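Local coordinates for structural polyprotein, VP3 (Israeli acute paralysis virus, PDB 5CDD) that probably serves as a structural subunit of the virus shell, one jelly-roll capsid protein cut from a longer polyprotein and found here in a pentamer, at residues Pro163-Val168 with Pro173-Leu178; His67-Lys72 with Lys79-Gly84; Cys123-Asn128 with Thr280-Pro285; Val93-Tyr98 with Glu265-Val270; Lys190-Leu195 with Arg241-Leu246. One frame throughout, in Å; residues are numbered along the deposited sequence.

Contact 1 (Pro163-Val168 with Pro173-Leu178); sequences PVKPTV and PDQDQL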
# COMPACT_ATOMS: atom_id res chain seq x y z
N PRO B 163 49.62 41.61 15.69
CA PRO B 163 51.05 41.89 15.88
C PRO B 163 51.57 41.03 17.03
O PRO B 163 51.16 41.21 18.17
CB PRO B 163 51.07 43.38 16.23
CG PRO B 163 49.88 43.91 15.48
CD PRO B 163 48.83 42.86 15.76
N VAL B 164 52.46 40.09 16.72
CA VAL B 164 52.98 39.21 17.76
C VAL B 164 54.49 39.13 17.86
O VAL B 164 55.22 39.60 16.98
CB VAL B 164 52.44 37.77 17.58
CG1 VAL B 164 50.92 37.76 17.68
CG2 VAL B 164 52.88 37.22 16.23
N LYS B 165 54.95 38.53 18.95
CA LYS B 165 56.37 38.33 19.21
C LYS B 165 56.55 36.84 19.50
O LYS B 165 56.54 36.42 20.65
CB LYS B 165 56.82 39.14 20.44
CG LYS B 165 56.75 40.65 20.26
CD LYS B 165 57.10 41.37 21.56
CE LYS B 165 56.91 42.88 21.44
NZ LYS B 165 57.07 43.58 22.75
N PRO B 166 56.70 36.03 18.44
CA PRO B 166 56.88 34.59 18.61
C PRO B 166 58.06 34.25 19.52
O PRO B 166 59.02 35.01 19.61
CB PRO B 166 57.11 34.10 17.18
CG PRO B 166 56.27 35.05 16.38
CD PRO B 166 56.61 36.38 17.01
N THR B 167 57.96 33.11 20.20
CA THR B 167 59.01 32.66 21.10
C THR B 167 59.43 31.26 20.67
O THR B 167 58.77 30.63 19.84
CB THR B 167 58.49 32.60 22.56
OG1 THR B 167 58.07 33.90 22.97
CG2 THR B 167 59.57 32.10 23.51
N VAL B 168 60.55 30.79 21.21
CA VAL B 168 61.05 29.47 20.88
C VAL B 168 59.98 28.41 21.15
O VAL B 168 59.99 27.33 20.54
CB VAL B 168 62.31 29.13 21.72
CG1 VAL B 168 61.97 29.18 23.20
CG2 VAL B 168 62.84 27.75 21.34
N PRO B 173 51.80 38.89 22.37
CA PRO B 173 51.49 40.13 21.66
C PRO B 173 52.68 41.09 21.57
O PRO B 173 53.59 41.05 22.39
CB PRO B 173 50.35 40.72 22.48
CG PRO B 173 50.75 40.35 23.87
CD PRO B 173 51.21 38.90 23.72
N ASP B 174 52.64 41.95 20.55
CA ASP B 174 53.69 42.94 20.34
C ASP B 174 53.12 44.29 20.78
O ASP B 174 52.72 45.11 19.96
CB ASP B 174 54.06 43.01 18.86
CG ASP B 174 55.35 43.77 18.62
OD1 ASP B 174 55.53 44.85 19.22
OD2 ASP B 174 56.18 43.29 17.82
N GLN B 175 53.08 44.49 22.10
CA GLN B 175 52.54 45.70 22.70
C GLN B 175 53.07 47.00 22.12
O GLN B 175 52.32 47.94 21.89
CB GLN B 175 52.81 45.68 24.20
CG GLN B 175 52.22 44.47 24.88
CD GLN B 175 53.20 43.81 25.83
OE1 GLN B 175 54.24 43.32 25.40
NE2 GLN B 175 52.87 43.81 27.11
N ASP B 176 54.38 47.05 21.88
CA ASP B 176 54.99 48.26 21.34
C ASP B 176 54.32 48.71 20.05
O ASP B 176 54.35 49.89 19.70
CB ASP B 176 56.49 48.02 21.08
CG ASP B 176 57.22 47.54 22.31
OD1 ASP B 176 57.19 48.24 23.34
OD2 ASP B 176 57.83 46.45 22.23
N GLN B 177 53.71 47.76 19.34
CA GLN B 177 53.05 48.06 18.08
C GLN B 177 51.60 48.48 18.26
O GLN B 177 50.95 48.90 17.31
CB GLN B 177 53.10 46.83 17.17
CG GLN B 177 54.49 46.49 16.69
CD GLN B 177 54.70 46.88 15.24
OE1 GLN B 177 54.22 46.20 14.33
NE2 GLN B 177 55.42 47.97 15.02
N LEU B 178 51.09 48.38 19.49
CA LEU B 178 49.70 48.72 19.76
C LEU B 178 49.51 49.93 20.66
O LEU B 178 48.60 49.95 21.49
CB LEU B 178 48.99 47.49 20.34
CG LEU B 178 48.93 46.29 19.39
CD1 LEU B 178 48.43 45.07 20.14
CD2 LEU B 178 48.02 46.61 18.22
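K165 stretches its whole side chain across residues D174-D176 and ends in a salt bridge, NZ lying 3.0 Å from D176 OD2. CG stands anti to the carbonyl carbon (chi1 -66°) and the chain is extended beyond it, which lets the methylenes pass D174 before the ammonium reaches its acid. The carboxylate of D174 is crossed at about a right angle: K165 CE sits over its flat face, 3.3 Å from D174 OD1, whereas NZ remains 4.1 Å from that oxygen. D174 probably acts only as an electrostatic neighbour of the ammonium, with D176 the bonded partner. D176 OD2 is met from above the carboxylate plane, 46° out of it.

Beneath this polar layer the backbones form the two-stranded hairpin 164-166/171-173, an excursion between two strands of the jelly-roll sandwich. V164 and P173 are a non-hydrogen-bonded antiparallel pair whose side chains diverge, both reaching W87. One step on, D174 N donates to P163 O at 2.9 Å with an N-H...O angle of 147°, and the chain then enters the 3-10 turn 175-177.

P163 supplies the apolar side. Its CB lies 4.0 Å from D174 CB and 4.1 Å from Q177 CB, and its CG faces L178 CD2 at 4.3 Å. Q175 points its CB away from the hairpin, and its amide NE2 bonds to G84 O of the preceding loop. P163 and L178 also pack on R196 and Y195, respectively, of a neighbouring subunit.

Contact 2 (His67-Lys72 with Lys79-Gly84); sequences HVLTWK and KPIANG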
# COMPACT_ATOMS: atom_id res chain seq x y z
N HIS B 67 41.33 36.15 31.82
CA HIS B 67 42.30 37.12 32.32
C HIS B 67 41.85 37.90 33.56
O HIS B 67 40.67 38.15 33.76
CB HIS B 67 42.63 38.13 31.23
CG HIS B 67 43.06 37.52 29.94
ND1 HIS B 67 44.18 36.72 29.83
CD2 HIS B 67 42.52 37.57 28.70
CE1 HIS B 67 44.31 36.31 28.58
NE2 HIS B 67 43.31 36.82 27.87
N VAL B 68 42.83 38.26 34.38
CA VAL B 68 42.62 39.06 35.58
C VAL B 68 43.79 40.03 35.57
O VAL B 68 44.80 39.81 36.24
CB VAL B 68 42.66 38.21 36.87
CG1 VAL B 68 42.45 39.10 38.08
CG2 VAL B 68 41.58 37.13 36.82
N LEU B 69 43.65 41.10 34.80
CA LEU B 69 44.70 42.11 34.65
C LEU B 69 44.80 43.08 35.82
O LEU B 69 43.90 43.17 36.66
CB LEU B 69 44.45 42.91 33.37
CG LEU B 69 44.15 42.10 32.10
CD1 LEU B 69 43.74 43.04 30.99
CD2 LEU B 69 45.37 41.28 31.70
N THR B 70 45.92 43.80 35.87
CA THR B 70 46.16 44.79 36.91
C THR B 70 46.32 46.16 36.26
O THR B 70 47.23 46.37 35.46
CB THR B 70 47.44 44.47 37.73
OG1 THR B 70 47.32 43.18 38.32
CG2 THR B 70 47.64 45.51 38.82
N TRP B 71 45.42 47.08 36.60
CA TRP B 71 45.48 48.42 36.05
C TRP B 71 45.90 49.37 37.17
O TRP B 71 45.19 49.55 38.15
CB TRP B 71 44.11 48.81 35.49
CG TRP B 71 44.06 50.17 34.85
CD1 TRP B 71 45.12 50.89 34.38
CD2 TRP B 71 42.89 50.94 34.56
NE1 TRP B 71 44.68 52.07 33.81
CE2 TRP B 71 43.32 52.12 33.91
CE3 TRP B 71 41.52 50.74 34.78
CZ2 TRP B 71 42.42 53.10 33.48
CZ3 TRP B 71 40.63 51.72 34.35
CH2 TRP B 71 41.09 52.89 33.71
N LYS B 72 47.09 49.95 37.01
CA LYS B 72 47.64 50.87 38.01
C LYS B 72 47.45 52.32 37.61
O LYS B 72 47.26 52.63 36.44
CB LYS B 72 49.14 50.61 38.17
CG LYS B 72 49.50 49.16 38.40
CD LYS B 72 51.00 48.97 38.34
CE LYS B 72 51.36 47.50 38.46
NZ LYS B 72 52.82 47.28 38.33
N LYS B 79 48.07 52.70 25.71
CA LYS B 79 49.08 51.64 25.74
C LYS B 79 48.39 50.39 26.27
O LYS B 79 47.87 50.39 27.38
CB LYS B 79 50.24 52.03 26.66
CG LYS B 79 51.33 50.96 26.75
CD LYS B 79 52.43 51.34 27.73
CE LYS B 79 53.40 50.18 27.94
NZ LYS B 79 52.71 48.96 28.47
N PRO B 80 48.39 49.30 25.48
CA PRO B 80 47.73 48.09 25.97
C PRO B 80 48.20 47.70 27.36
O PRO B 80 49.40 47.62 27.62
CB PRO B 80 48.09 47.05 24.91
CG PRO B 80 49.42 47.50 24.43
CD PRO B 80 49.21 49.00 24.29
N ILE B 81 47.24 47.49 28.25
CA ILE B 81 47.54 47.11 29.62
C ILE B 81 48.54 45.96 29.69
O ILE B 81 48.27 44.87 29.19
CB ILE B 81 46.27 46.70 30.38
CG1 ILE B 81 45.46 47.95 30.69
CG2 ILE B 81 46.64 45.94 31.65
CD1 ILE B 81 44.13 47.68 31.32
N ALA B 82 49.68 46.21 30.32
CA ALA B 82 50.72 45.21 30.44
C ALA B 82 50.31 44.06 31.33
O ALA B 82 49.75 44.26 32.40
CB ALA B 82 52.00 45.83 30.97
N ASN B 83 50.62 42.85 30.88
CA ASN B 83 50.32 41.63 31.61
C ASN B 83 51.48 40.69 31.32
O ASN B 83 51.30 39.52 30.97
CB ASN B 83 49.01 41.02 31.11
CG ASN B 83 48.60 39.79 31.88
OD1 ASN B 83 48.43 39.83 33.10
ND2 ASN B 83 48.45 38.68 31.18
N GLY B 84 52.68 41.23 31.48
CA GLY B 84 53.87 40.47 31.18
C GLY B 84 53.93 40.44 29.67
O GLY B 84 53.52 41.41 29.02
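A short polar bond flanks L69 and N83: the probable hydrogen bond between H67 NE2 and Y98 OH; across the contact itself no hydrogen bond is made. L69 and N83 meet instead as methyl on amide. L69 CD2 lies over the flat carboxamide of N83, 3.6 Å from N83 CG and 3.7 Å from N83 OD1, and the line from CG to this methyl runs close to the normal of the amide plane. N83 holds CG anti to its own nitrogen (chi1 -177°), swinging the amide toward the strand; ND2 also makes a weak hydrogen bond to W87 O.

In the jelly roll, 67-72 belongs to a strand of one sheet, bonded along its backbone to strand 255-265, while I81 bonds through its backbone to I240 of the other sheet. The side chain of I81 lies between the two layers, touched by I258 of one and L153 of the other.

Its two branches separate there. CG2 turns to the strand, 4.1 Å from L69 CB and 3.9 Å from T70 O. The longer arm is extended at chi2 (175°), and it carries CD1 to within 4.3 Å of W71 CG, approaching the indole obliquely. W71 further packs on P242. A82 points its CB away from the strand, on the exposed side of the loop.

Contact 3 (Cys123-Asn128 with Thr280-Pro285); sequences CEYVAN and TQVYRP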
# COMPACT_ATOMS: atom_id res chain seq x y z
N CYS B 123 33.99 27.10 25.63
CA CYS B 123 33.87 27.20 24.17
C CYS B 123 35.16 26.82 23.46
O CYS B 123 35.13 26.26 22.36
CB CYS B 123 33.44 28.61 23.75
SG CYS B 123 34.71 29.88 23.92
N GLU B 124 36.30 27.12 24.07
CA GLU B 124 37.59 26.79 23.48
C GLU B 124 37.80 25.28 23.54
O GLU B 124 38.45 24.69 22.67
CB GLU B 124 38.73 27.48 24.25
CG GLU B 124 38.60 29.00 24.35
CD GLU B 124 39.76 29.63 25.08
OE1 GLU B 124 40.09 29.17 26.20
OE2 GLU B 124 40.36 30.60 24.55
N TYR B 125 37.24 24.65 24.57
CA TYR B 125 37.34 23.21 24.79
C TYR B 125 36.57 22.46 23.71
O TYR B 125 36.99 21.40 23.24
CB TYR B 125 36.81 22.88 26.18
CG TYR B 125 36.99 21.44 26.64
CD1 TYR B 125 36.08 20.45 26.28
CD2 TYR B 125 38.06 21.08 27.46
CE1 TYR B 125 36.23 19.13 26.72
CE2 TYR B 125 38.22 19.77 27.91
CZ TYR B 125 37.30 18.80 27.54
OH TYR B 125 37.46 17.51 27.98
N VAL B 126 35.42 23.01 23.32
CA VAL B 126 34.58 22.40 22.30
C VAL B 126 35.17 22.56 20.90
O VAL B 126 35.24 21.60 20.13
CB VAL B 126 33.16 23.01 22.32
CG1 VAL B 126 32.32 22.47 21.17
CG2 VAL B 126 32.49 22.70 23.65
N ALA B 127 35.59 23.78 20.57
CA ALA B 127 36.16 24.08 19.26
C ALA B 127 37.33 23.17 18.91
O ALA B 127 37.65 22.97 17.73
CB ALA B 127 36.61 25.53 19.21
N ASN B 128 37.97 22.60 19.93
CA ASN B 128 39.12 21.73 19.74
C ASN B 128 38.80 20.39 19.06
O ASN B 128 39.69 19.76 18.50
CB ASN B 128 39.78 21.48 21.10
CG ASN B 128 41.12 20.79 20.98
OD1 ASN B 128 42.02 21.27 20.28
ND2 ASN B 128 41.28 19.67 21.68
N THR B 280 43.03 14.83 20.57
CA THR B 280 42.60 15.74 21.62
C THR B 280 43.01 15.03 22.91
O THR B 280 42.80 13.82 23.04
CB THR B 280 41.07 15.95 21.63
OG1 THR B 280 40.41 14.68 21.72
CG2 THR B 280 40.63 16.66 20.37
N GLN B 281 43.62 15.76 23.83
CA GLN B 281 44.05 15.16 25.09
C GLN B 281 43.87 16.10 26.26
O GLN B 281 44.12 17.30 26.15
CB GLN B 281 45.52 14.73 24.99
CG GLN B 281 46.14 14.31 26.31
CD GLN B 281 47.53 13.73 26.14
OE1 GLN B 281 48.36 14.27 25.41
NE2 GLN B 281 47.80 12.62 26.83
N VAL B 282 43.41 15.55 27.38
CA VAL B 282 43.19 16.33 28.58
C VAL B 282 44.42 16.29 29.48
O VAL B 282 44.92 15.21 29.81
CB VAL B 282 41.99 15.78 29.38
CG1 VAL B 282 41.80 16.59 30.65
CG2 VAL B 282 40.74 15.82 28.52
N TYR B 283 44.91 17.47 29.86
CA TYR B 283 46.08 17.53 30.73
C TYR B 283 45.67 17.14 32.14
O TYR B 283 44.73 17.70 32.71
CB TYR B 283 46.68 18.93 30.75
CG TYR B 283 47.91 19.01 31.62
CD1 TYR B 283 49.10 18.39 31.23
CD2 TYR B 283 47.87 19.65 32.85
CE1 TYR B 283 50.21 18.41 32.06
CE2 TYR B 283 48.97 19.67 33.68
CZ TYR B 283 50.14 19.05 33.29
OH TYR B 283 51.24 19.05 34.12
N ARG B 284 46.39 16.17 32.70
CA ARG B 284 46.09 15.68 34.03
C ARG B 284 47.24 15.94 34.99
O ARG B 284 48.25 15.24 34.93
CB ARG B 284 45.80 14.18 33.96
CG ARG B 284 44.90 13.82 32.79
CD ARG B 284 44.75 12.33 32.72
NE ARG B 284 44.11 11.84 33.92
CZ ARG B 284 44.28 10.61 34.40
NH1 ARG B 284 45.08 9.76 33.78
NH2 ARG B 284 43.65 10.25 35.51
N PRO B 285 47.09 16.92 35.89
CA PRO B 285 48.12 17.28 36.87
C PRO B 285 48.77 16.11 37.61
O PRO B 285 48.13 15.44 38.40
CB PRO B 285 47.39 18.23 37.82
CG PRO B 285 46.38 18.88 36.94
CD PRO B 285 45.86 17.71 36.14
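Y125 of helix 122-127 and N128 just after it meet V282 and T280 in two different ways. Y125 approaches V282 with the hydroxyl end of its ring, the two side chains running at an oblique angle. OH lies 3.7 Å from V282 CG2, and the angle CZ-OH-CG2 is near 125°. The ring can extend this far because CG is anti to the backbone nitrogen (chi1 -173°), which directs it away from the helix.

N128 and T280 instead lie alongside, sliding past each other in opposite directions. T280 CG2 is the touching branch, 3.3 Å from N128 ND2 and 3.7 Å from N128 O. This methyl takes the place anti to the carbonyl carbon, which leaves OG1 between the backbone N and carbonyl carbon (chi1 55°), turned to G74 O of a neighbouring subunit. A127 N is bonded to C123 O at 3.1 Å, but the bond from N128 N to E124 O is weak at 3.5 Å. The CA atoms of N128 and T280 stay 7.2 Å apart, so side chains bridge the gap.

Segment 280-285 follows the jelly-roll strands as a C-terminal arm, and V282 and Y283 extend an antiparallel ladder into the same neighbouring subunit. Y80 of that subunit stacks on Y125 and bonds, through its carbonyl O, to Y125 OH and, through its OH, to N128 ND2. Inside the chain, then, the contact offers van der Waals cohesion alone; Y125 OH, N128 ND2 and T280 OG1 find their partners across the subunit boundary, which suggests that arm and helix end are fixed jointly by assembly.

Contact 4 (Val93-Tyr98 with Glu265-Val270); sequences VGMPCY and EDVVVV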
# COMPACT_ATOMS: atom_id res chain seq x y z
N VAL B 93 40.62 37.56 19.05
CA VAL B 93 39.20 37.27 18.92
C VAL B 93 39.00 35.96 18.15
O VAL B 93 39.30 35.89 16.97
CB VAL B 93 38.46 38.40 18.19
CG1 VAL B 93 37.00 38.03 17.99
CG2 VAL B 93 38.57 39.69 18.98
N GLY B 94 38.52 34.93 18.84
CA GLY B 94 38.31 33.65 18.18
C GLY B 94 37.87 32.59 19.17
O GLY B 94 38.17 32.67 20.36
N MET B 95 37.18 31.57 18.67
CA MET B 95 36.69 30.49 19.51
C MET B 95 37.80 29.58 20.03
O MET B 95 37.75 29.13 21.17
CB MET B 95 35.63 29.68 18.76
CG MET B 95 34.66 28.94 19.66
SD MET B 95 33.20 28.35 18.78
CE MET B 95 33.44 26.58 18.85
N PRO B 96 38.82 29.29 19.19
CA PRO B 96 39.92 28.42 19.61
C PRO B 96 40.70 29.02 20.78
O PRO B 96 40.58 30.21 21.07
CB PRO B 96 40.78 28.32 18.35
CG PRO B 96 39.79 28.48 17.25
CD PRO B 96 38.93 29.61 17.76
N CYS B 97 41.51 28.20 21.44
CA CYS B 97 42.30 28.69 22.57
C CYS B 97 43.57 29.36 22.06
O CYS B 97 44.18 28.90 21.09
CB CYS B 97 42.65 27.53 23.51
SG CYS B 97 43.11 28.08 25.17
N TYR B 98 43.98 30.44 22.72
CA TYR B 98 45.17 31.18 22.31
C TYR B 98 46.26 31.25 23.38
O TYR B 98 47.41 31.56 23.07
CB TYR B 98 44.77 32.59 21.89
CG TYR B 98 44.05 33.37 22.97
CD1 TYR B 98 44.75 33.91 24.05
CD2 TYR B 98 42.67 33.54 22.92
CE1 TYR B 98 44.08 34.60 25.06
CE2 TYR B 98 41.99 34.23 23.93
CZ TYR B 98 42.71 34.76 24.99
OH TYR B 98 42.05 35.44 25.99
N GLU B 265 28.59 32.54 20.85
CA GLU B 265 27.17 32.45 20.51
C GLU B 265 27.06 32.29 19.00
O GLU B 265 28.01 32.60 18.27
CB GLU B 265 26.43 33.71 20.95
CG GLU B 265 26.73 34.11 22.38
CD GLU B 265 25.85 35.24 22.87
OE1 GLU B 265 25.55 36.16 22.08
OE2 GLU B 265 25.45 35.21 24.06
N ASP B 266 25.91 31.82 18.53
CA ASP B 266 25.69 31.61 17.10
C ASP B 266 26.83 30.74 16.59
O ASP B 266 27.43 31.01 15.55
CB ASP B 266 25.67 32.95 16.36
CG ASP B 266 24.64 33.90 16.91
OD1 ASP B 266 23.46 33.50 17.02
OD2 ASP B 266 25.00 35.06 17.24
N VAL B 267 27.12 29.68 17.35
CA VAL B 267 28.20 28.76 17.02
C VAL B 267 27.84 27.71 15.99
O VAL B 267 26.72 27.19 15.97
CB VAL B 267 28.69 28.03 18.29
CG1 VAL B 267 29.83 27.09 17.94
CG2 VAL B 267 29.14 29.04 19.33
N VAL B 268 28.80 27.41 15.13
CA VAL B 268 28.65 26.39 14.10
C VAL B 268 30.05 25.83 13.88
O VAL B 268 31.02 26.58 13.78
CB VAL B 268 28.11 26.97 12.77
CG1 VAL B 268 26.79 27.66 13.01
CG2 VAL B 268 29.09 27.94 12.17
N VAL B 269 30.16 24.51 13.84
CA VAL B 269 31.44 23.86 13.63
C VAL B 269 31.41 23.02 12.37
O VAL B 269 30.35 22.52 11.98
CB VAL B 269 31.83 22.98 14.83
CG1 VAL B 269 32.05 23.85 16.05
CG2 VAL B 269 30.74 21.95 15.09
N VAL B 270 32.56 22.86 11.74
CA VAL B 270 32.66 22.08 10.51
C VAL B 270 33.67 20.95 10.66
O VAL B 270 34.74 21.14 11.24
CB VAL B 270 33.06 22.97 9.32
CG1 VAL B 270 33.08 22.16 8.04
CG2 VAL B 270 32.09 24.13 9.20
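M95 reaches V267 and V269 through the far half of its side chain. CB points toward strand 267-270, and CG stands anti to the backbone nitrogen (chi1 -156°); neither carbon touches the strand, and together they serve as the spacer across a CA-CA gap of 9.0 Å between M95 and V267. SD is the first atom to touch, 3.7 Å from V267 CG1 and 4.2 Å from V267 CG2, thus resting against both methyls.

The chain lies outside regular structure at M95, just after strand 90-92 of the jelly roll. Its partner strand comes after the corner at D266, where the chain leaves strand 255-265; like that strand, 267-270 pairs with 132-144. The methionine thus joins a loop following one sheet to a strand of the other sheet, and about a right angle separates its direction from those of both valines.

Rotation about CG-SD (chi3 112°) bends the chain, and this turns CE obliquely toward the V269 end of the strand. CE keeps V267 CG1 at 3.8 Å and gains V269 CG1 at 4.2 Å. The same methyl meets A127 CB of helix 122-127, and W133 packs on M95 from strand 132-144. V269 also touches F130 of its own chain and I36 of a neighbouring subunit.

Contact 5 (Lys190-Leu195 with Arg241-Leu246); sequences KYILDL and RPVTKL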
# COMPACT_ATOMS: atom_id res chain seq x y z
N LYS B 190 34.79 50.39 18.79
CA LYS B 190 35.25 50.35 20.18
C LYS B 190 34.21 50.77 21.21
O LYS B 190 33.11 51.21 20.87
CB LYS B 190 36.48 51.24 20.34
CG LYS B 190 36.24 52.70 20.00
CD LYS B 190 37.47 53.55 20.26
CE LYS B 190 37.24 54.99 19.84
NZ LYS B 190 36.91 55.10 18.39
N TYR B 191 34.58 50.61 22.47
CA TYR B 191 33.74 50.98 23.60
C TYR B 191 34.64 51.55 24.68
O TYR B 191 35.72 51.03 24.94
CB TYR B 191 33.00 49.76 24.16
CG TYR B 191 32.15 50.10 25.35
CD1 TYR B 191 30.95 50.80 25.20
CD2 TYR B 191 32.56 49.78 26.65
CE1 TYR B 191 30.19 51.16 26.31
CE2 TYR B 191 31.81 50.15 27.76
CZ TYR B 191 30.62 50.84 27.58
OH TYR B 191 29.87 51.20 28.67
N ILE B 192 34.19 52.63 25.31
CA ILE B 192 34.97 53.25 26.37
C ILE B 192 34.26 53.06 27.70
O ILE B 192 33.20 53.64 27.95
CB ILE B 192 35.17 54.75 26.10
CG1 ILE B 192 35.99 54.94 24.82
CG2 ILE B 192 35.88 55.41 27.28
CD1 ILE B 192 36.24 56.38 24.45
N LEU B 193 34.86 52.24 28.56
CA LEU B 193 34.29 51.96 29.87
C LEU B 193 34.73 53.04 30.86
O LEU B 193 35.92 53.18 31.14
CB LEU B 193 34.76 50.58 30.35
CG LEU B 193 34.19 50.07 31.67
CD1 LEU B 193 32.67 49.96 31.57
CD2 LEU B 193 34.80 48.71 31.99
N ASP B 194 33.76 53.79 31.37
CA ASP B 194 34.04 54.86 32.33
C ASP B 194 33.72 54.36 33.74
O ASP B 194 32.55 54.15 34.07
CB ASP B 194 33.19 56.09 32.00
CG ASP B 194 33.65 57.33 32.74
OD1 ASP B 194 33.70 57.29 33.99
OD2 ASP B 194 33.96 58.34 32.08
N LEU B 195 34.75 54.18 34.55
CA LEU B 195 34.59 53.70 35.92
C LEU B 195 33.61 54.51 36.77
O LEU B 195 33.21 54.08 37.85
CB LEU B 195 35.95 53.64 36.63
CG LEU B 195 36.90 52.52 36.23
CD1 LEU B 195 37.18 52.55 34.74
CD2 LEU B 195 38.20 52.66 37.01
N ARG B 241 43.18 49.53 26.26
CA ARG B 241 44.11 50.61 26.56
C ARG B 241 43.42 51.75 27.31
O ARG B 241 42.29 52.11 26.98
CB ARG B 241 44.72 51.17 25.27
CG ARG B 241 45.35 50.12 24.37
CD ARG B 241 46.00 50.76 23.16
NE ARG B 241 45.08 51.64 22.44
CZ ARG B 241 45.33 52.16 21.24
NH1 ARG B 241 46.47 51.89 20.62
NH2 ARG B 241 44.45 52.96 20.67
N PRO B 242 44.08 52.32 28.32
CA PRO B 242 43.49 53.41 29.09
C PRO B 242 43.39 54.69 28.25
O PRO B 242 44.34 55.07 27.58
CB PRO B 242 44.45 53.58 30.26
CG PRO B 242 45.07 52.22 30.41
CD PRO B 242 45.31 51.82 28.98
N VAL B 243 42.23 55.34 28.29
CA VAL B 243 42.03 56.59 27.56
C VAL B 243 42.34 57.71 28.56
O VAL B 243 42.96 58.72 28.21
CB VAL B 243 40.57 56.74 27.08
CG1 VAL B 243 40.36 58.12 26.49
CG2 VAL B 243 40.27 55.68 26.05
N THR B 244 41.90 57.49 29.79
CA THR B 244 42.11 58.42 30.89
C THR B 244 42.81 57.65 32.00
O THR B 244 42.31 56.63 32.46
CB THR B 244 40.77 58.97 31.42
OG1 THR B 244 40.15 59.78 30.41
CG2 THR B 244 40.99 59.80 32.68
N LYS B 245 43.98 58.13 32.41
CA LYS B 245 44.76 57.47 33.45
C LYS B 245 43.91 57.14 34.68
O LYS B 245 42.93 57.83 34.96
CB LYS B 245 45.94 58.36 33.84
CG LYS B 245 47.16 57.60 34.31
CD LYS B 245 48.40 58.48 34.27
CE LYS B 245 49.66 57.67 34.55
NZ LYS B 245 50.88 58.51 34.45
N LEU B 246 44.28 56.09 35.39
CA LEU B 246 43.54 55.68 36.58
C LEU B 246 43.78 56.63 37.75
O LEU B 246 44.92 56.90 38.13
CB LEU B 246 43.95 54.26 37.00
CG LEU B 246 43.22 53.70 38.23
CD1 LEU B 246 41.73 53.60 37.94
CD2 LEU B 246 43.79 52.34 38.58
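L195 and L246 form the close end of this contact, and I192 with V243 the looser one. L195 CD2 meets L246 CD1 at 3.8 Å, methyl to methyl, with the two side chains at about a right angle. Their first torsions differ: L195 holds CG anti to the carbonyl carbon (chi1 -74°), L246 holds it anti to the nitrogen (chi1 -179°), and the two branches converge over a CA-CA distance of 9.2 Å. Both leucines are buried and both pack on W71, which completes the cluster from strand 64-72 of the facing sheet.

Toward the partly exposed side, I192 CD1 and V243 CG2 are 4.4 Å apart. The I192 chain is extended, so that its terminal methyl does the touching although its CA lies 7.9 Å from that of V243.

The spacing follows from the sheet. Strands 189-194 and 236-247 are not neighbours in this jelly-roll layer; 150-159 runs between them, antiparallel to each, and the touching parts therefore point almost the same way, 14° apart. V243 and T244 both face R152 of that middle strand, a classic beta bulge at the corner where the chain turns. Across the middle strand these two meet here through side chains: the contact is wholly apolar, and the grip it contributes probably comes mainly from the leucine end, where both residues are buried.

In the fold
From the N terminus, contact 2 closes first, folding the loop after strand 64-72 back on that strand before strand 90-92 begins. Contact 4 then opens at 93-98 and contact 3 at 123-128. Inside both lie contact 1, a short hairpin closure, and, in series after it, contact 5, which spans the 189-194 to 236-247 region. Contact 4 closes at 265-270 and contact 3 at 280-285, so these two cross; they touch where A127 meets M95. Contacts 1, 2 and 5 adjoin one another at one end of the sandwich, through Q175 with G84, L178 with R241, and W71 with L246. Contacts 3 and 4 tie the C-terminal region to the middle of the fold.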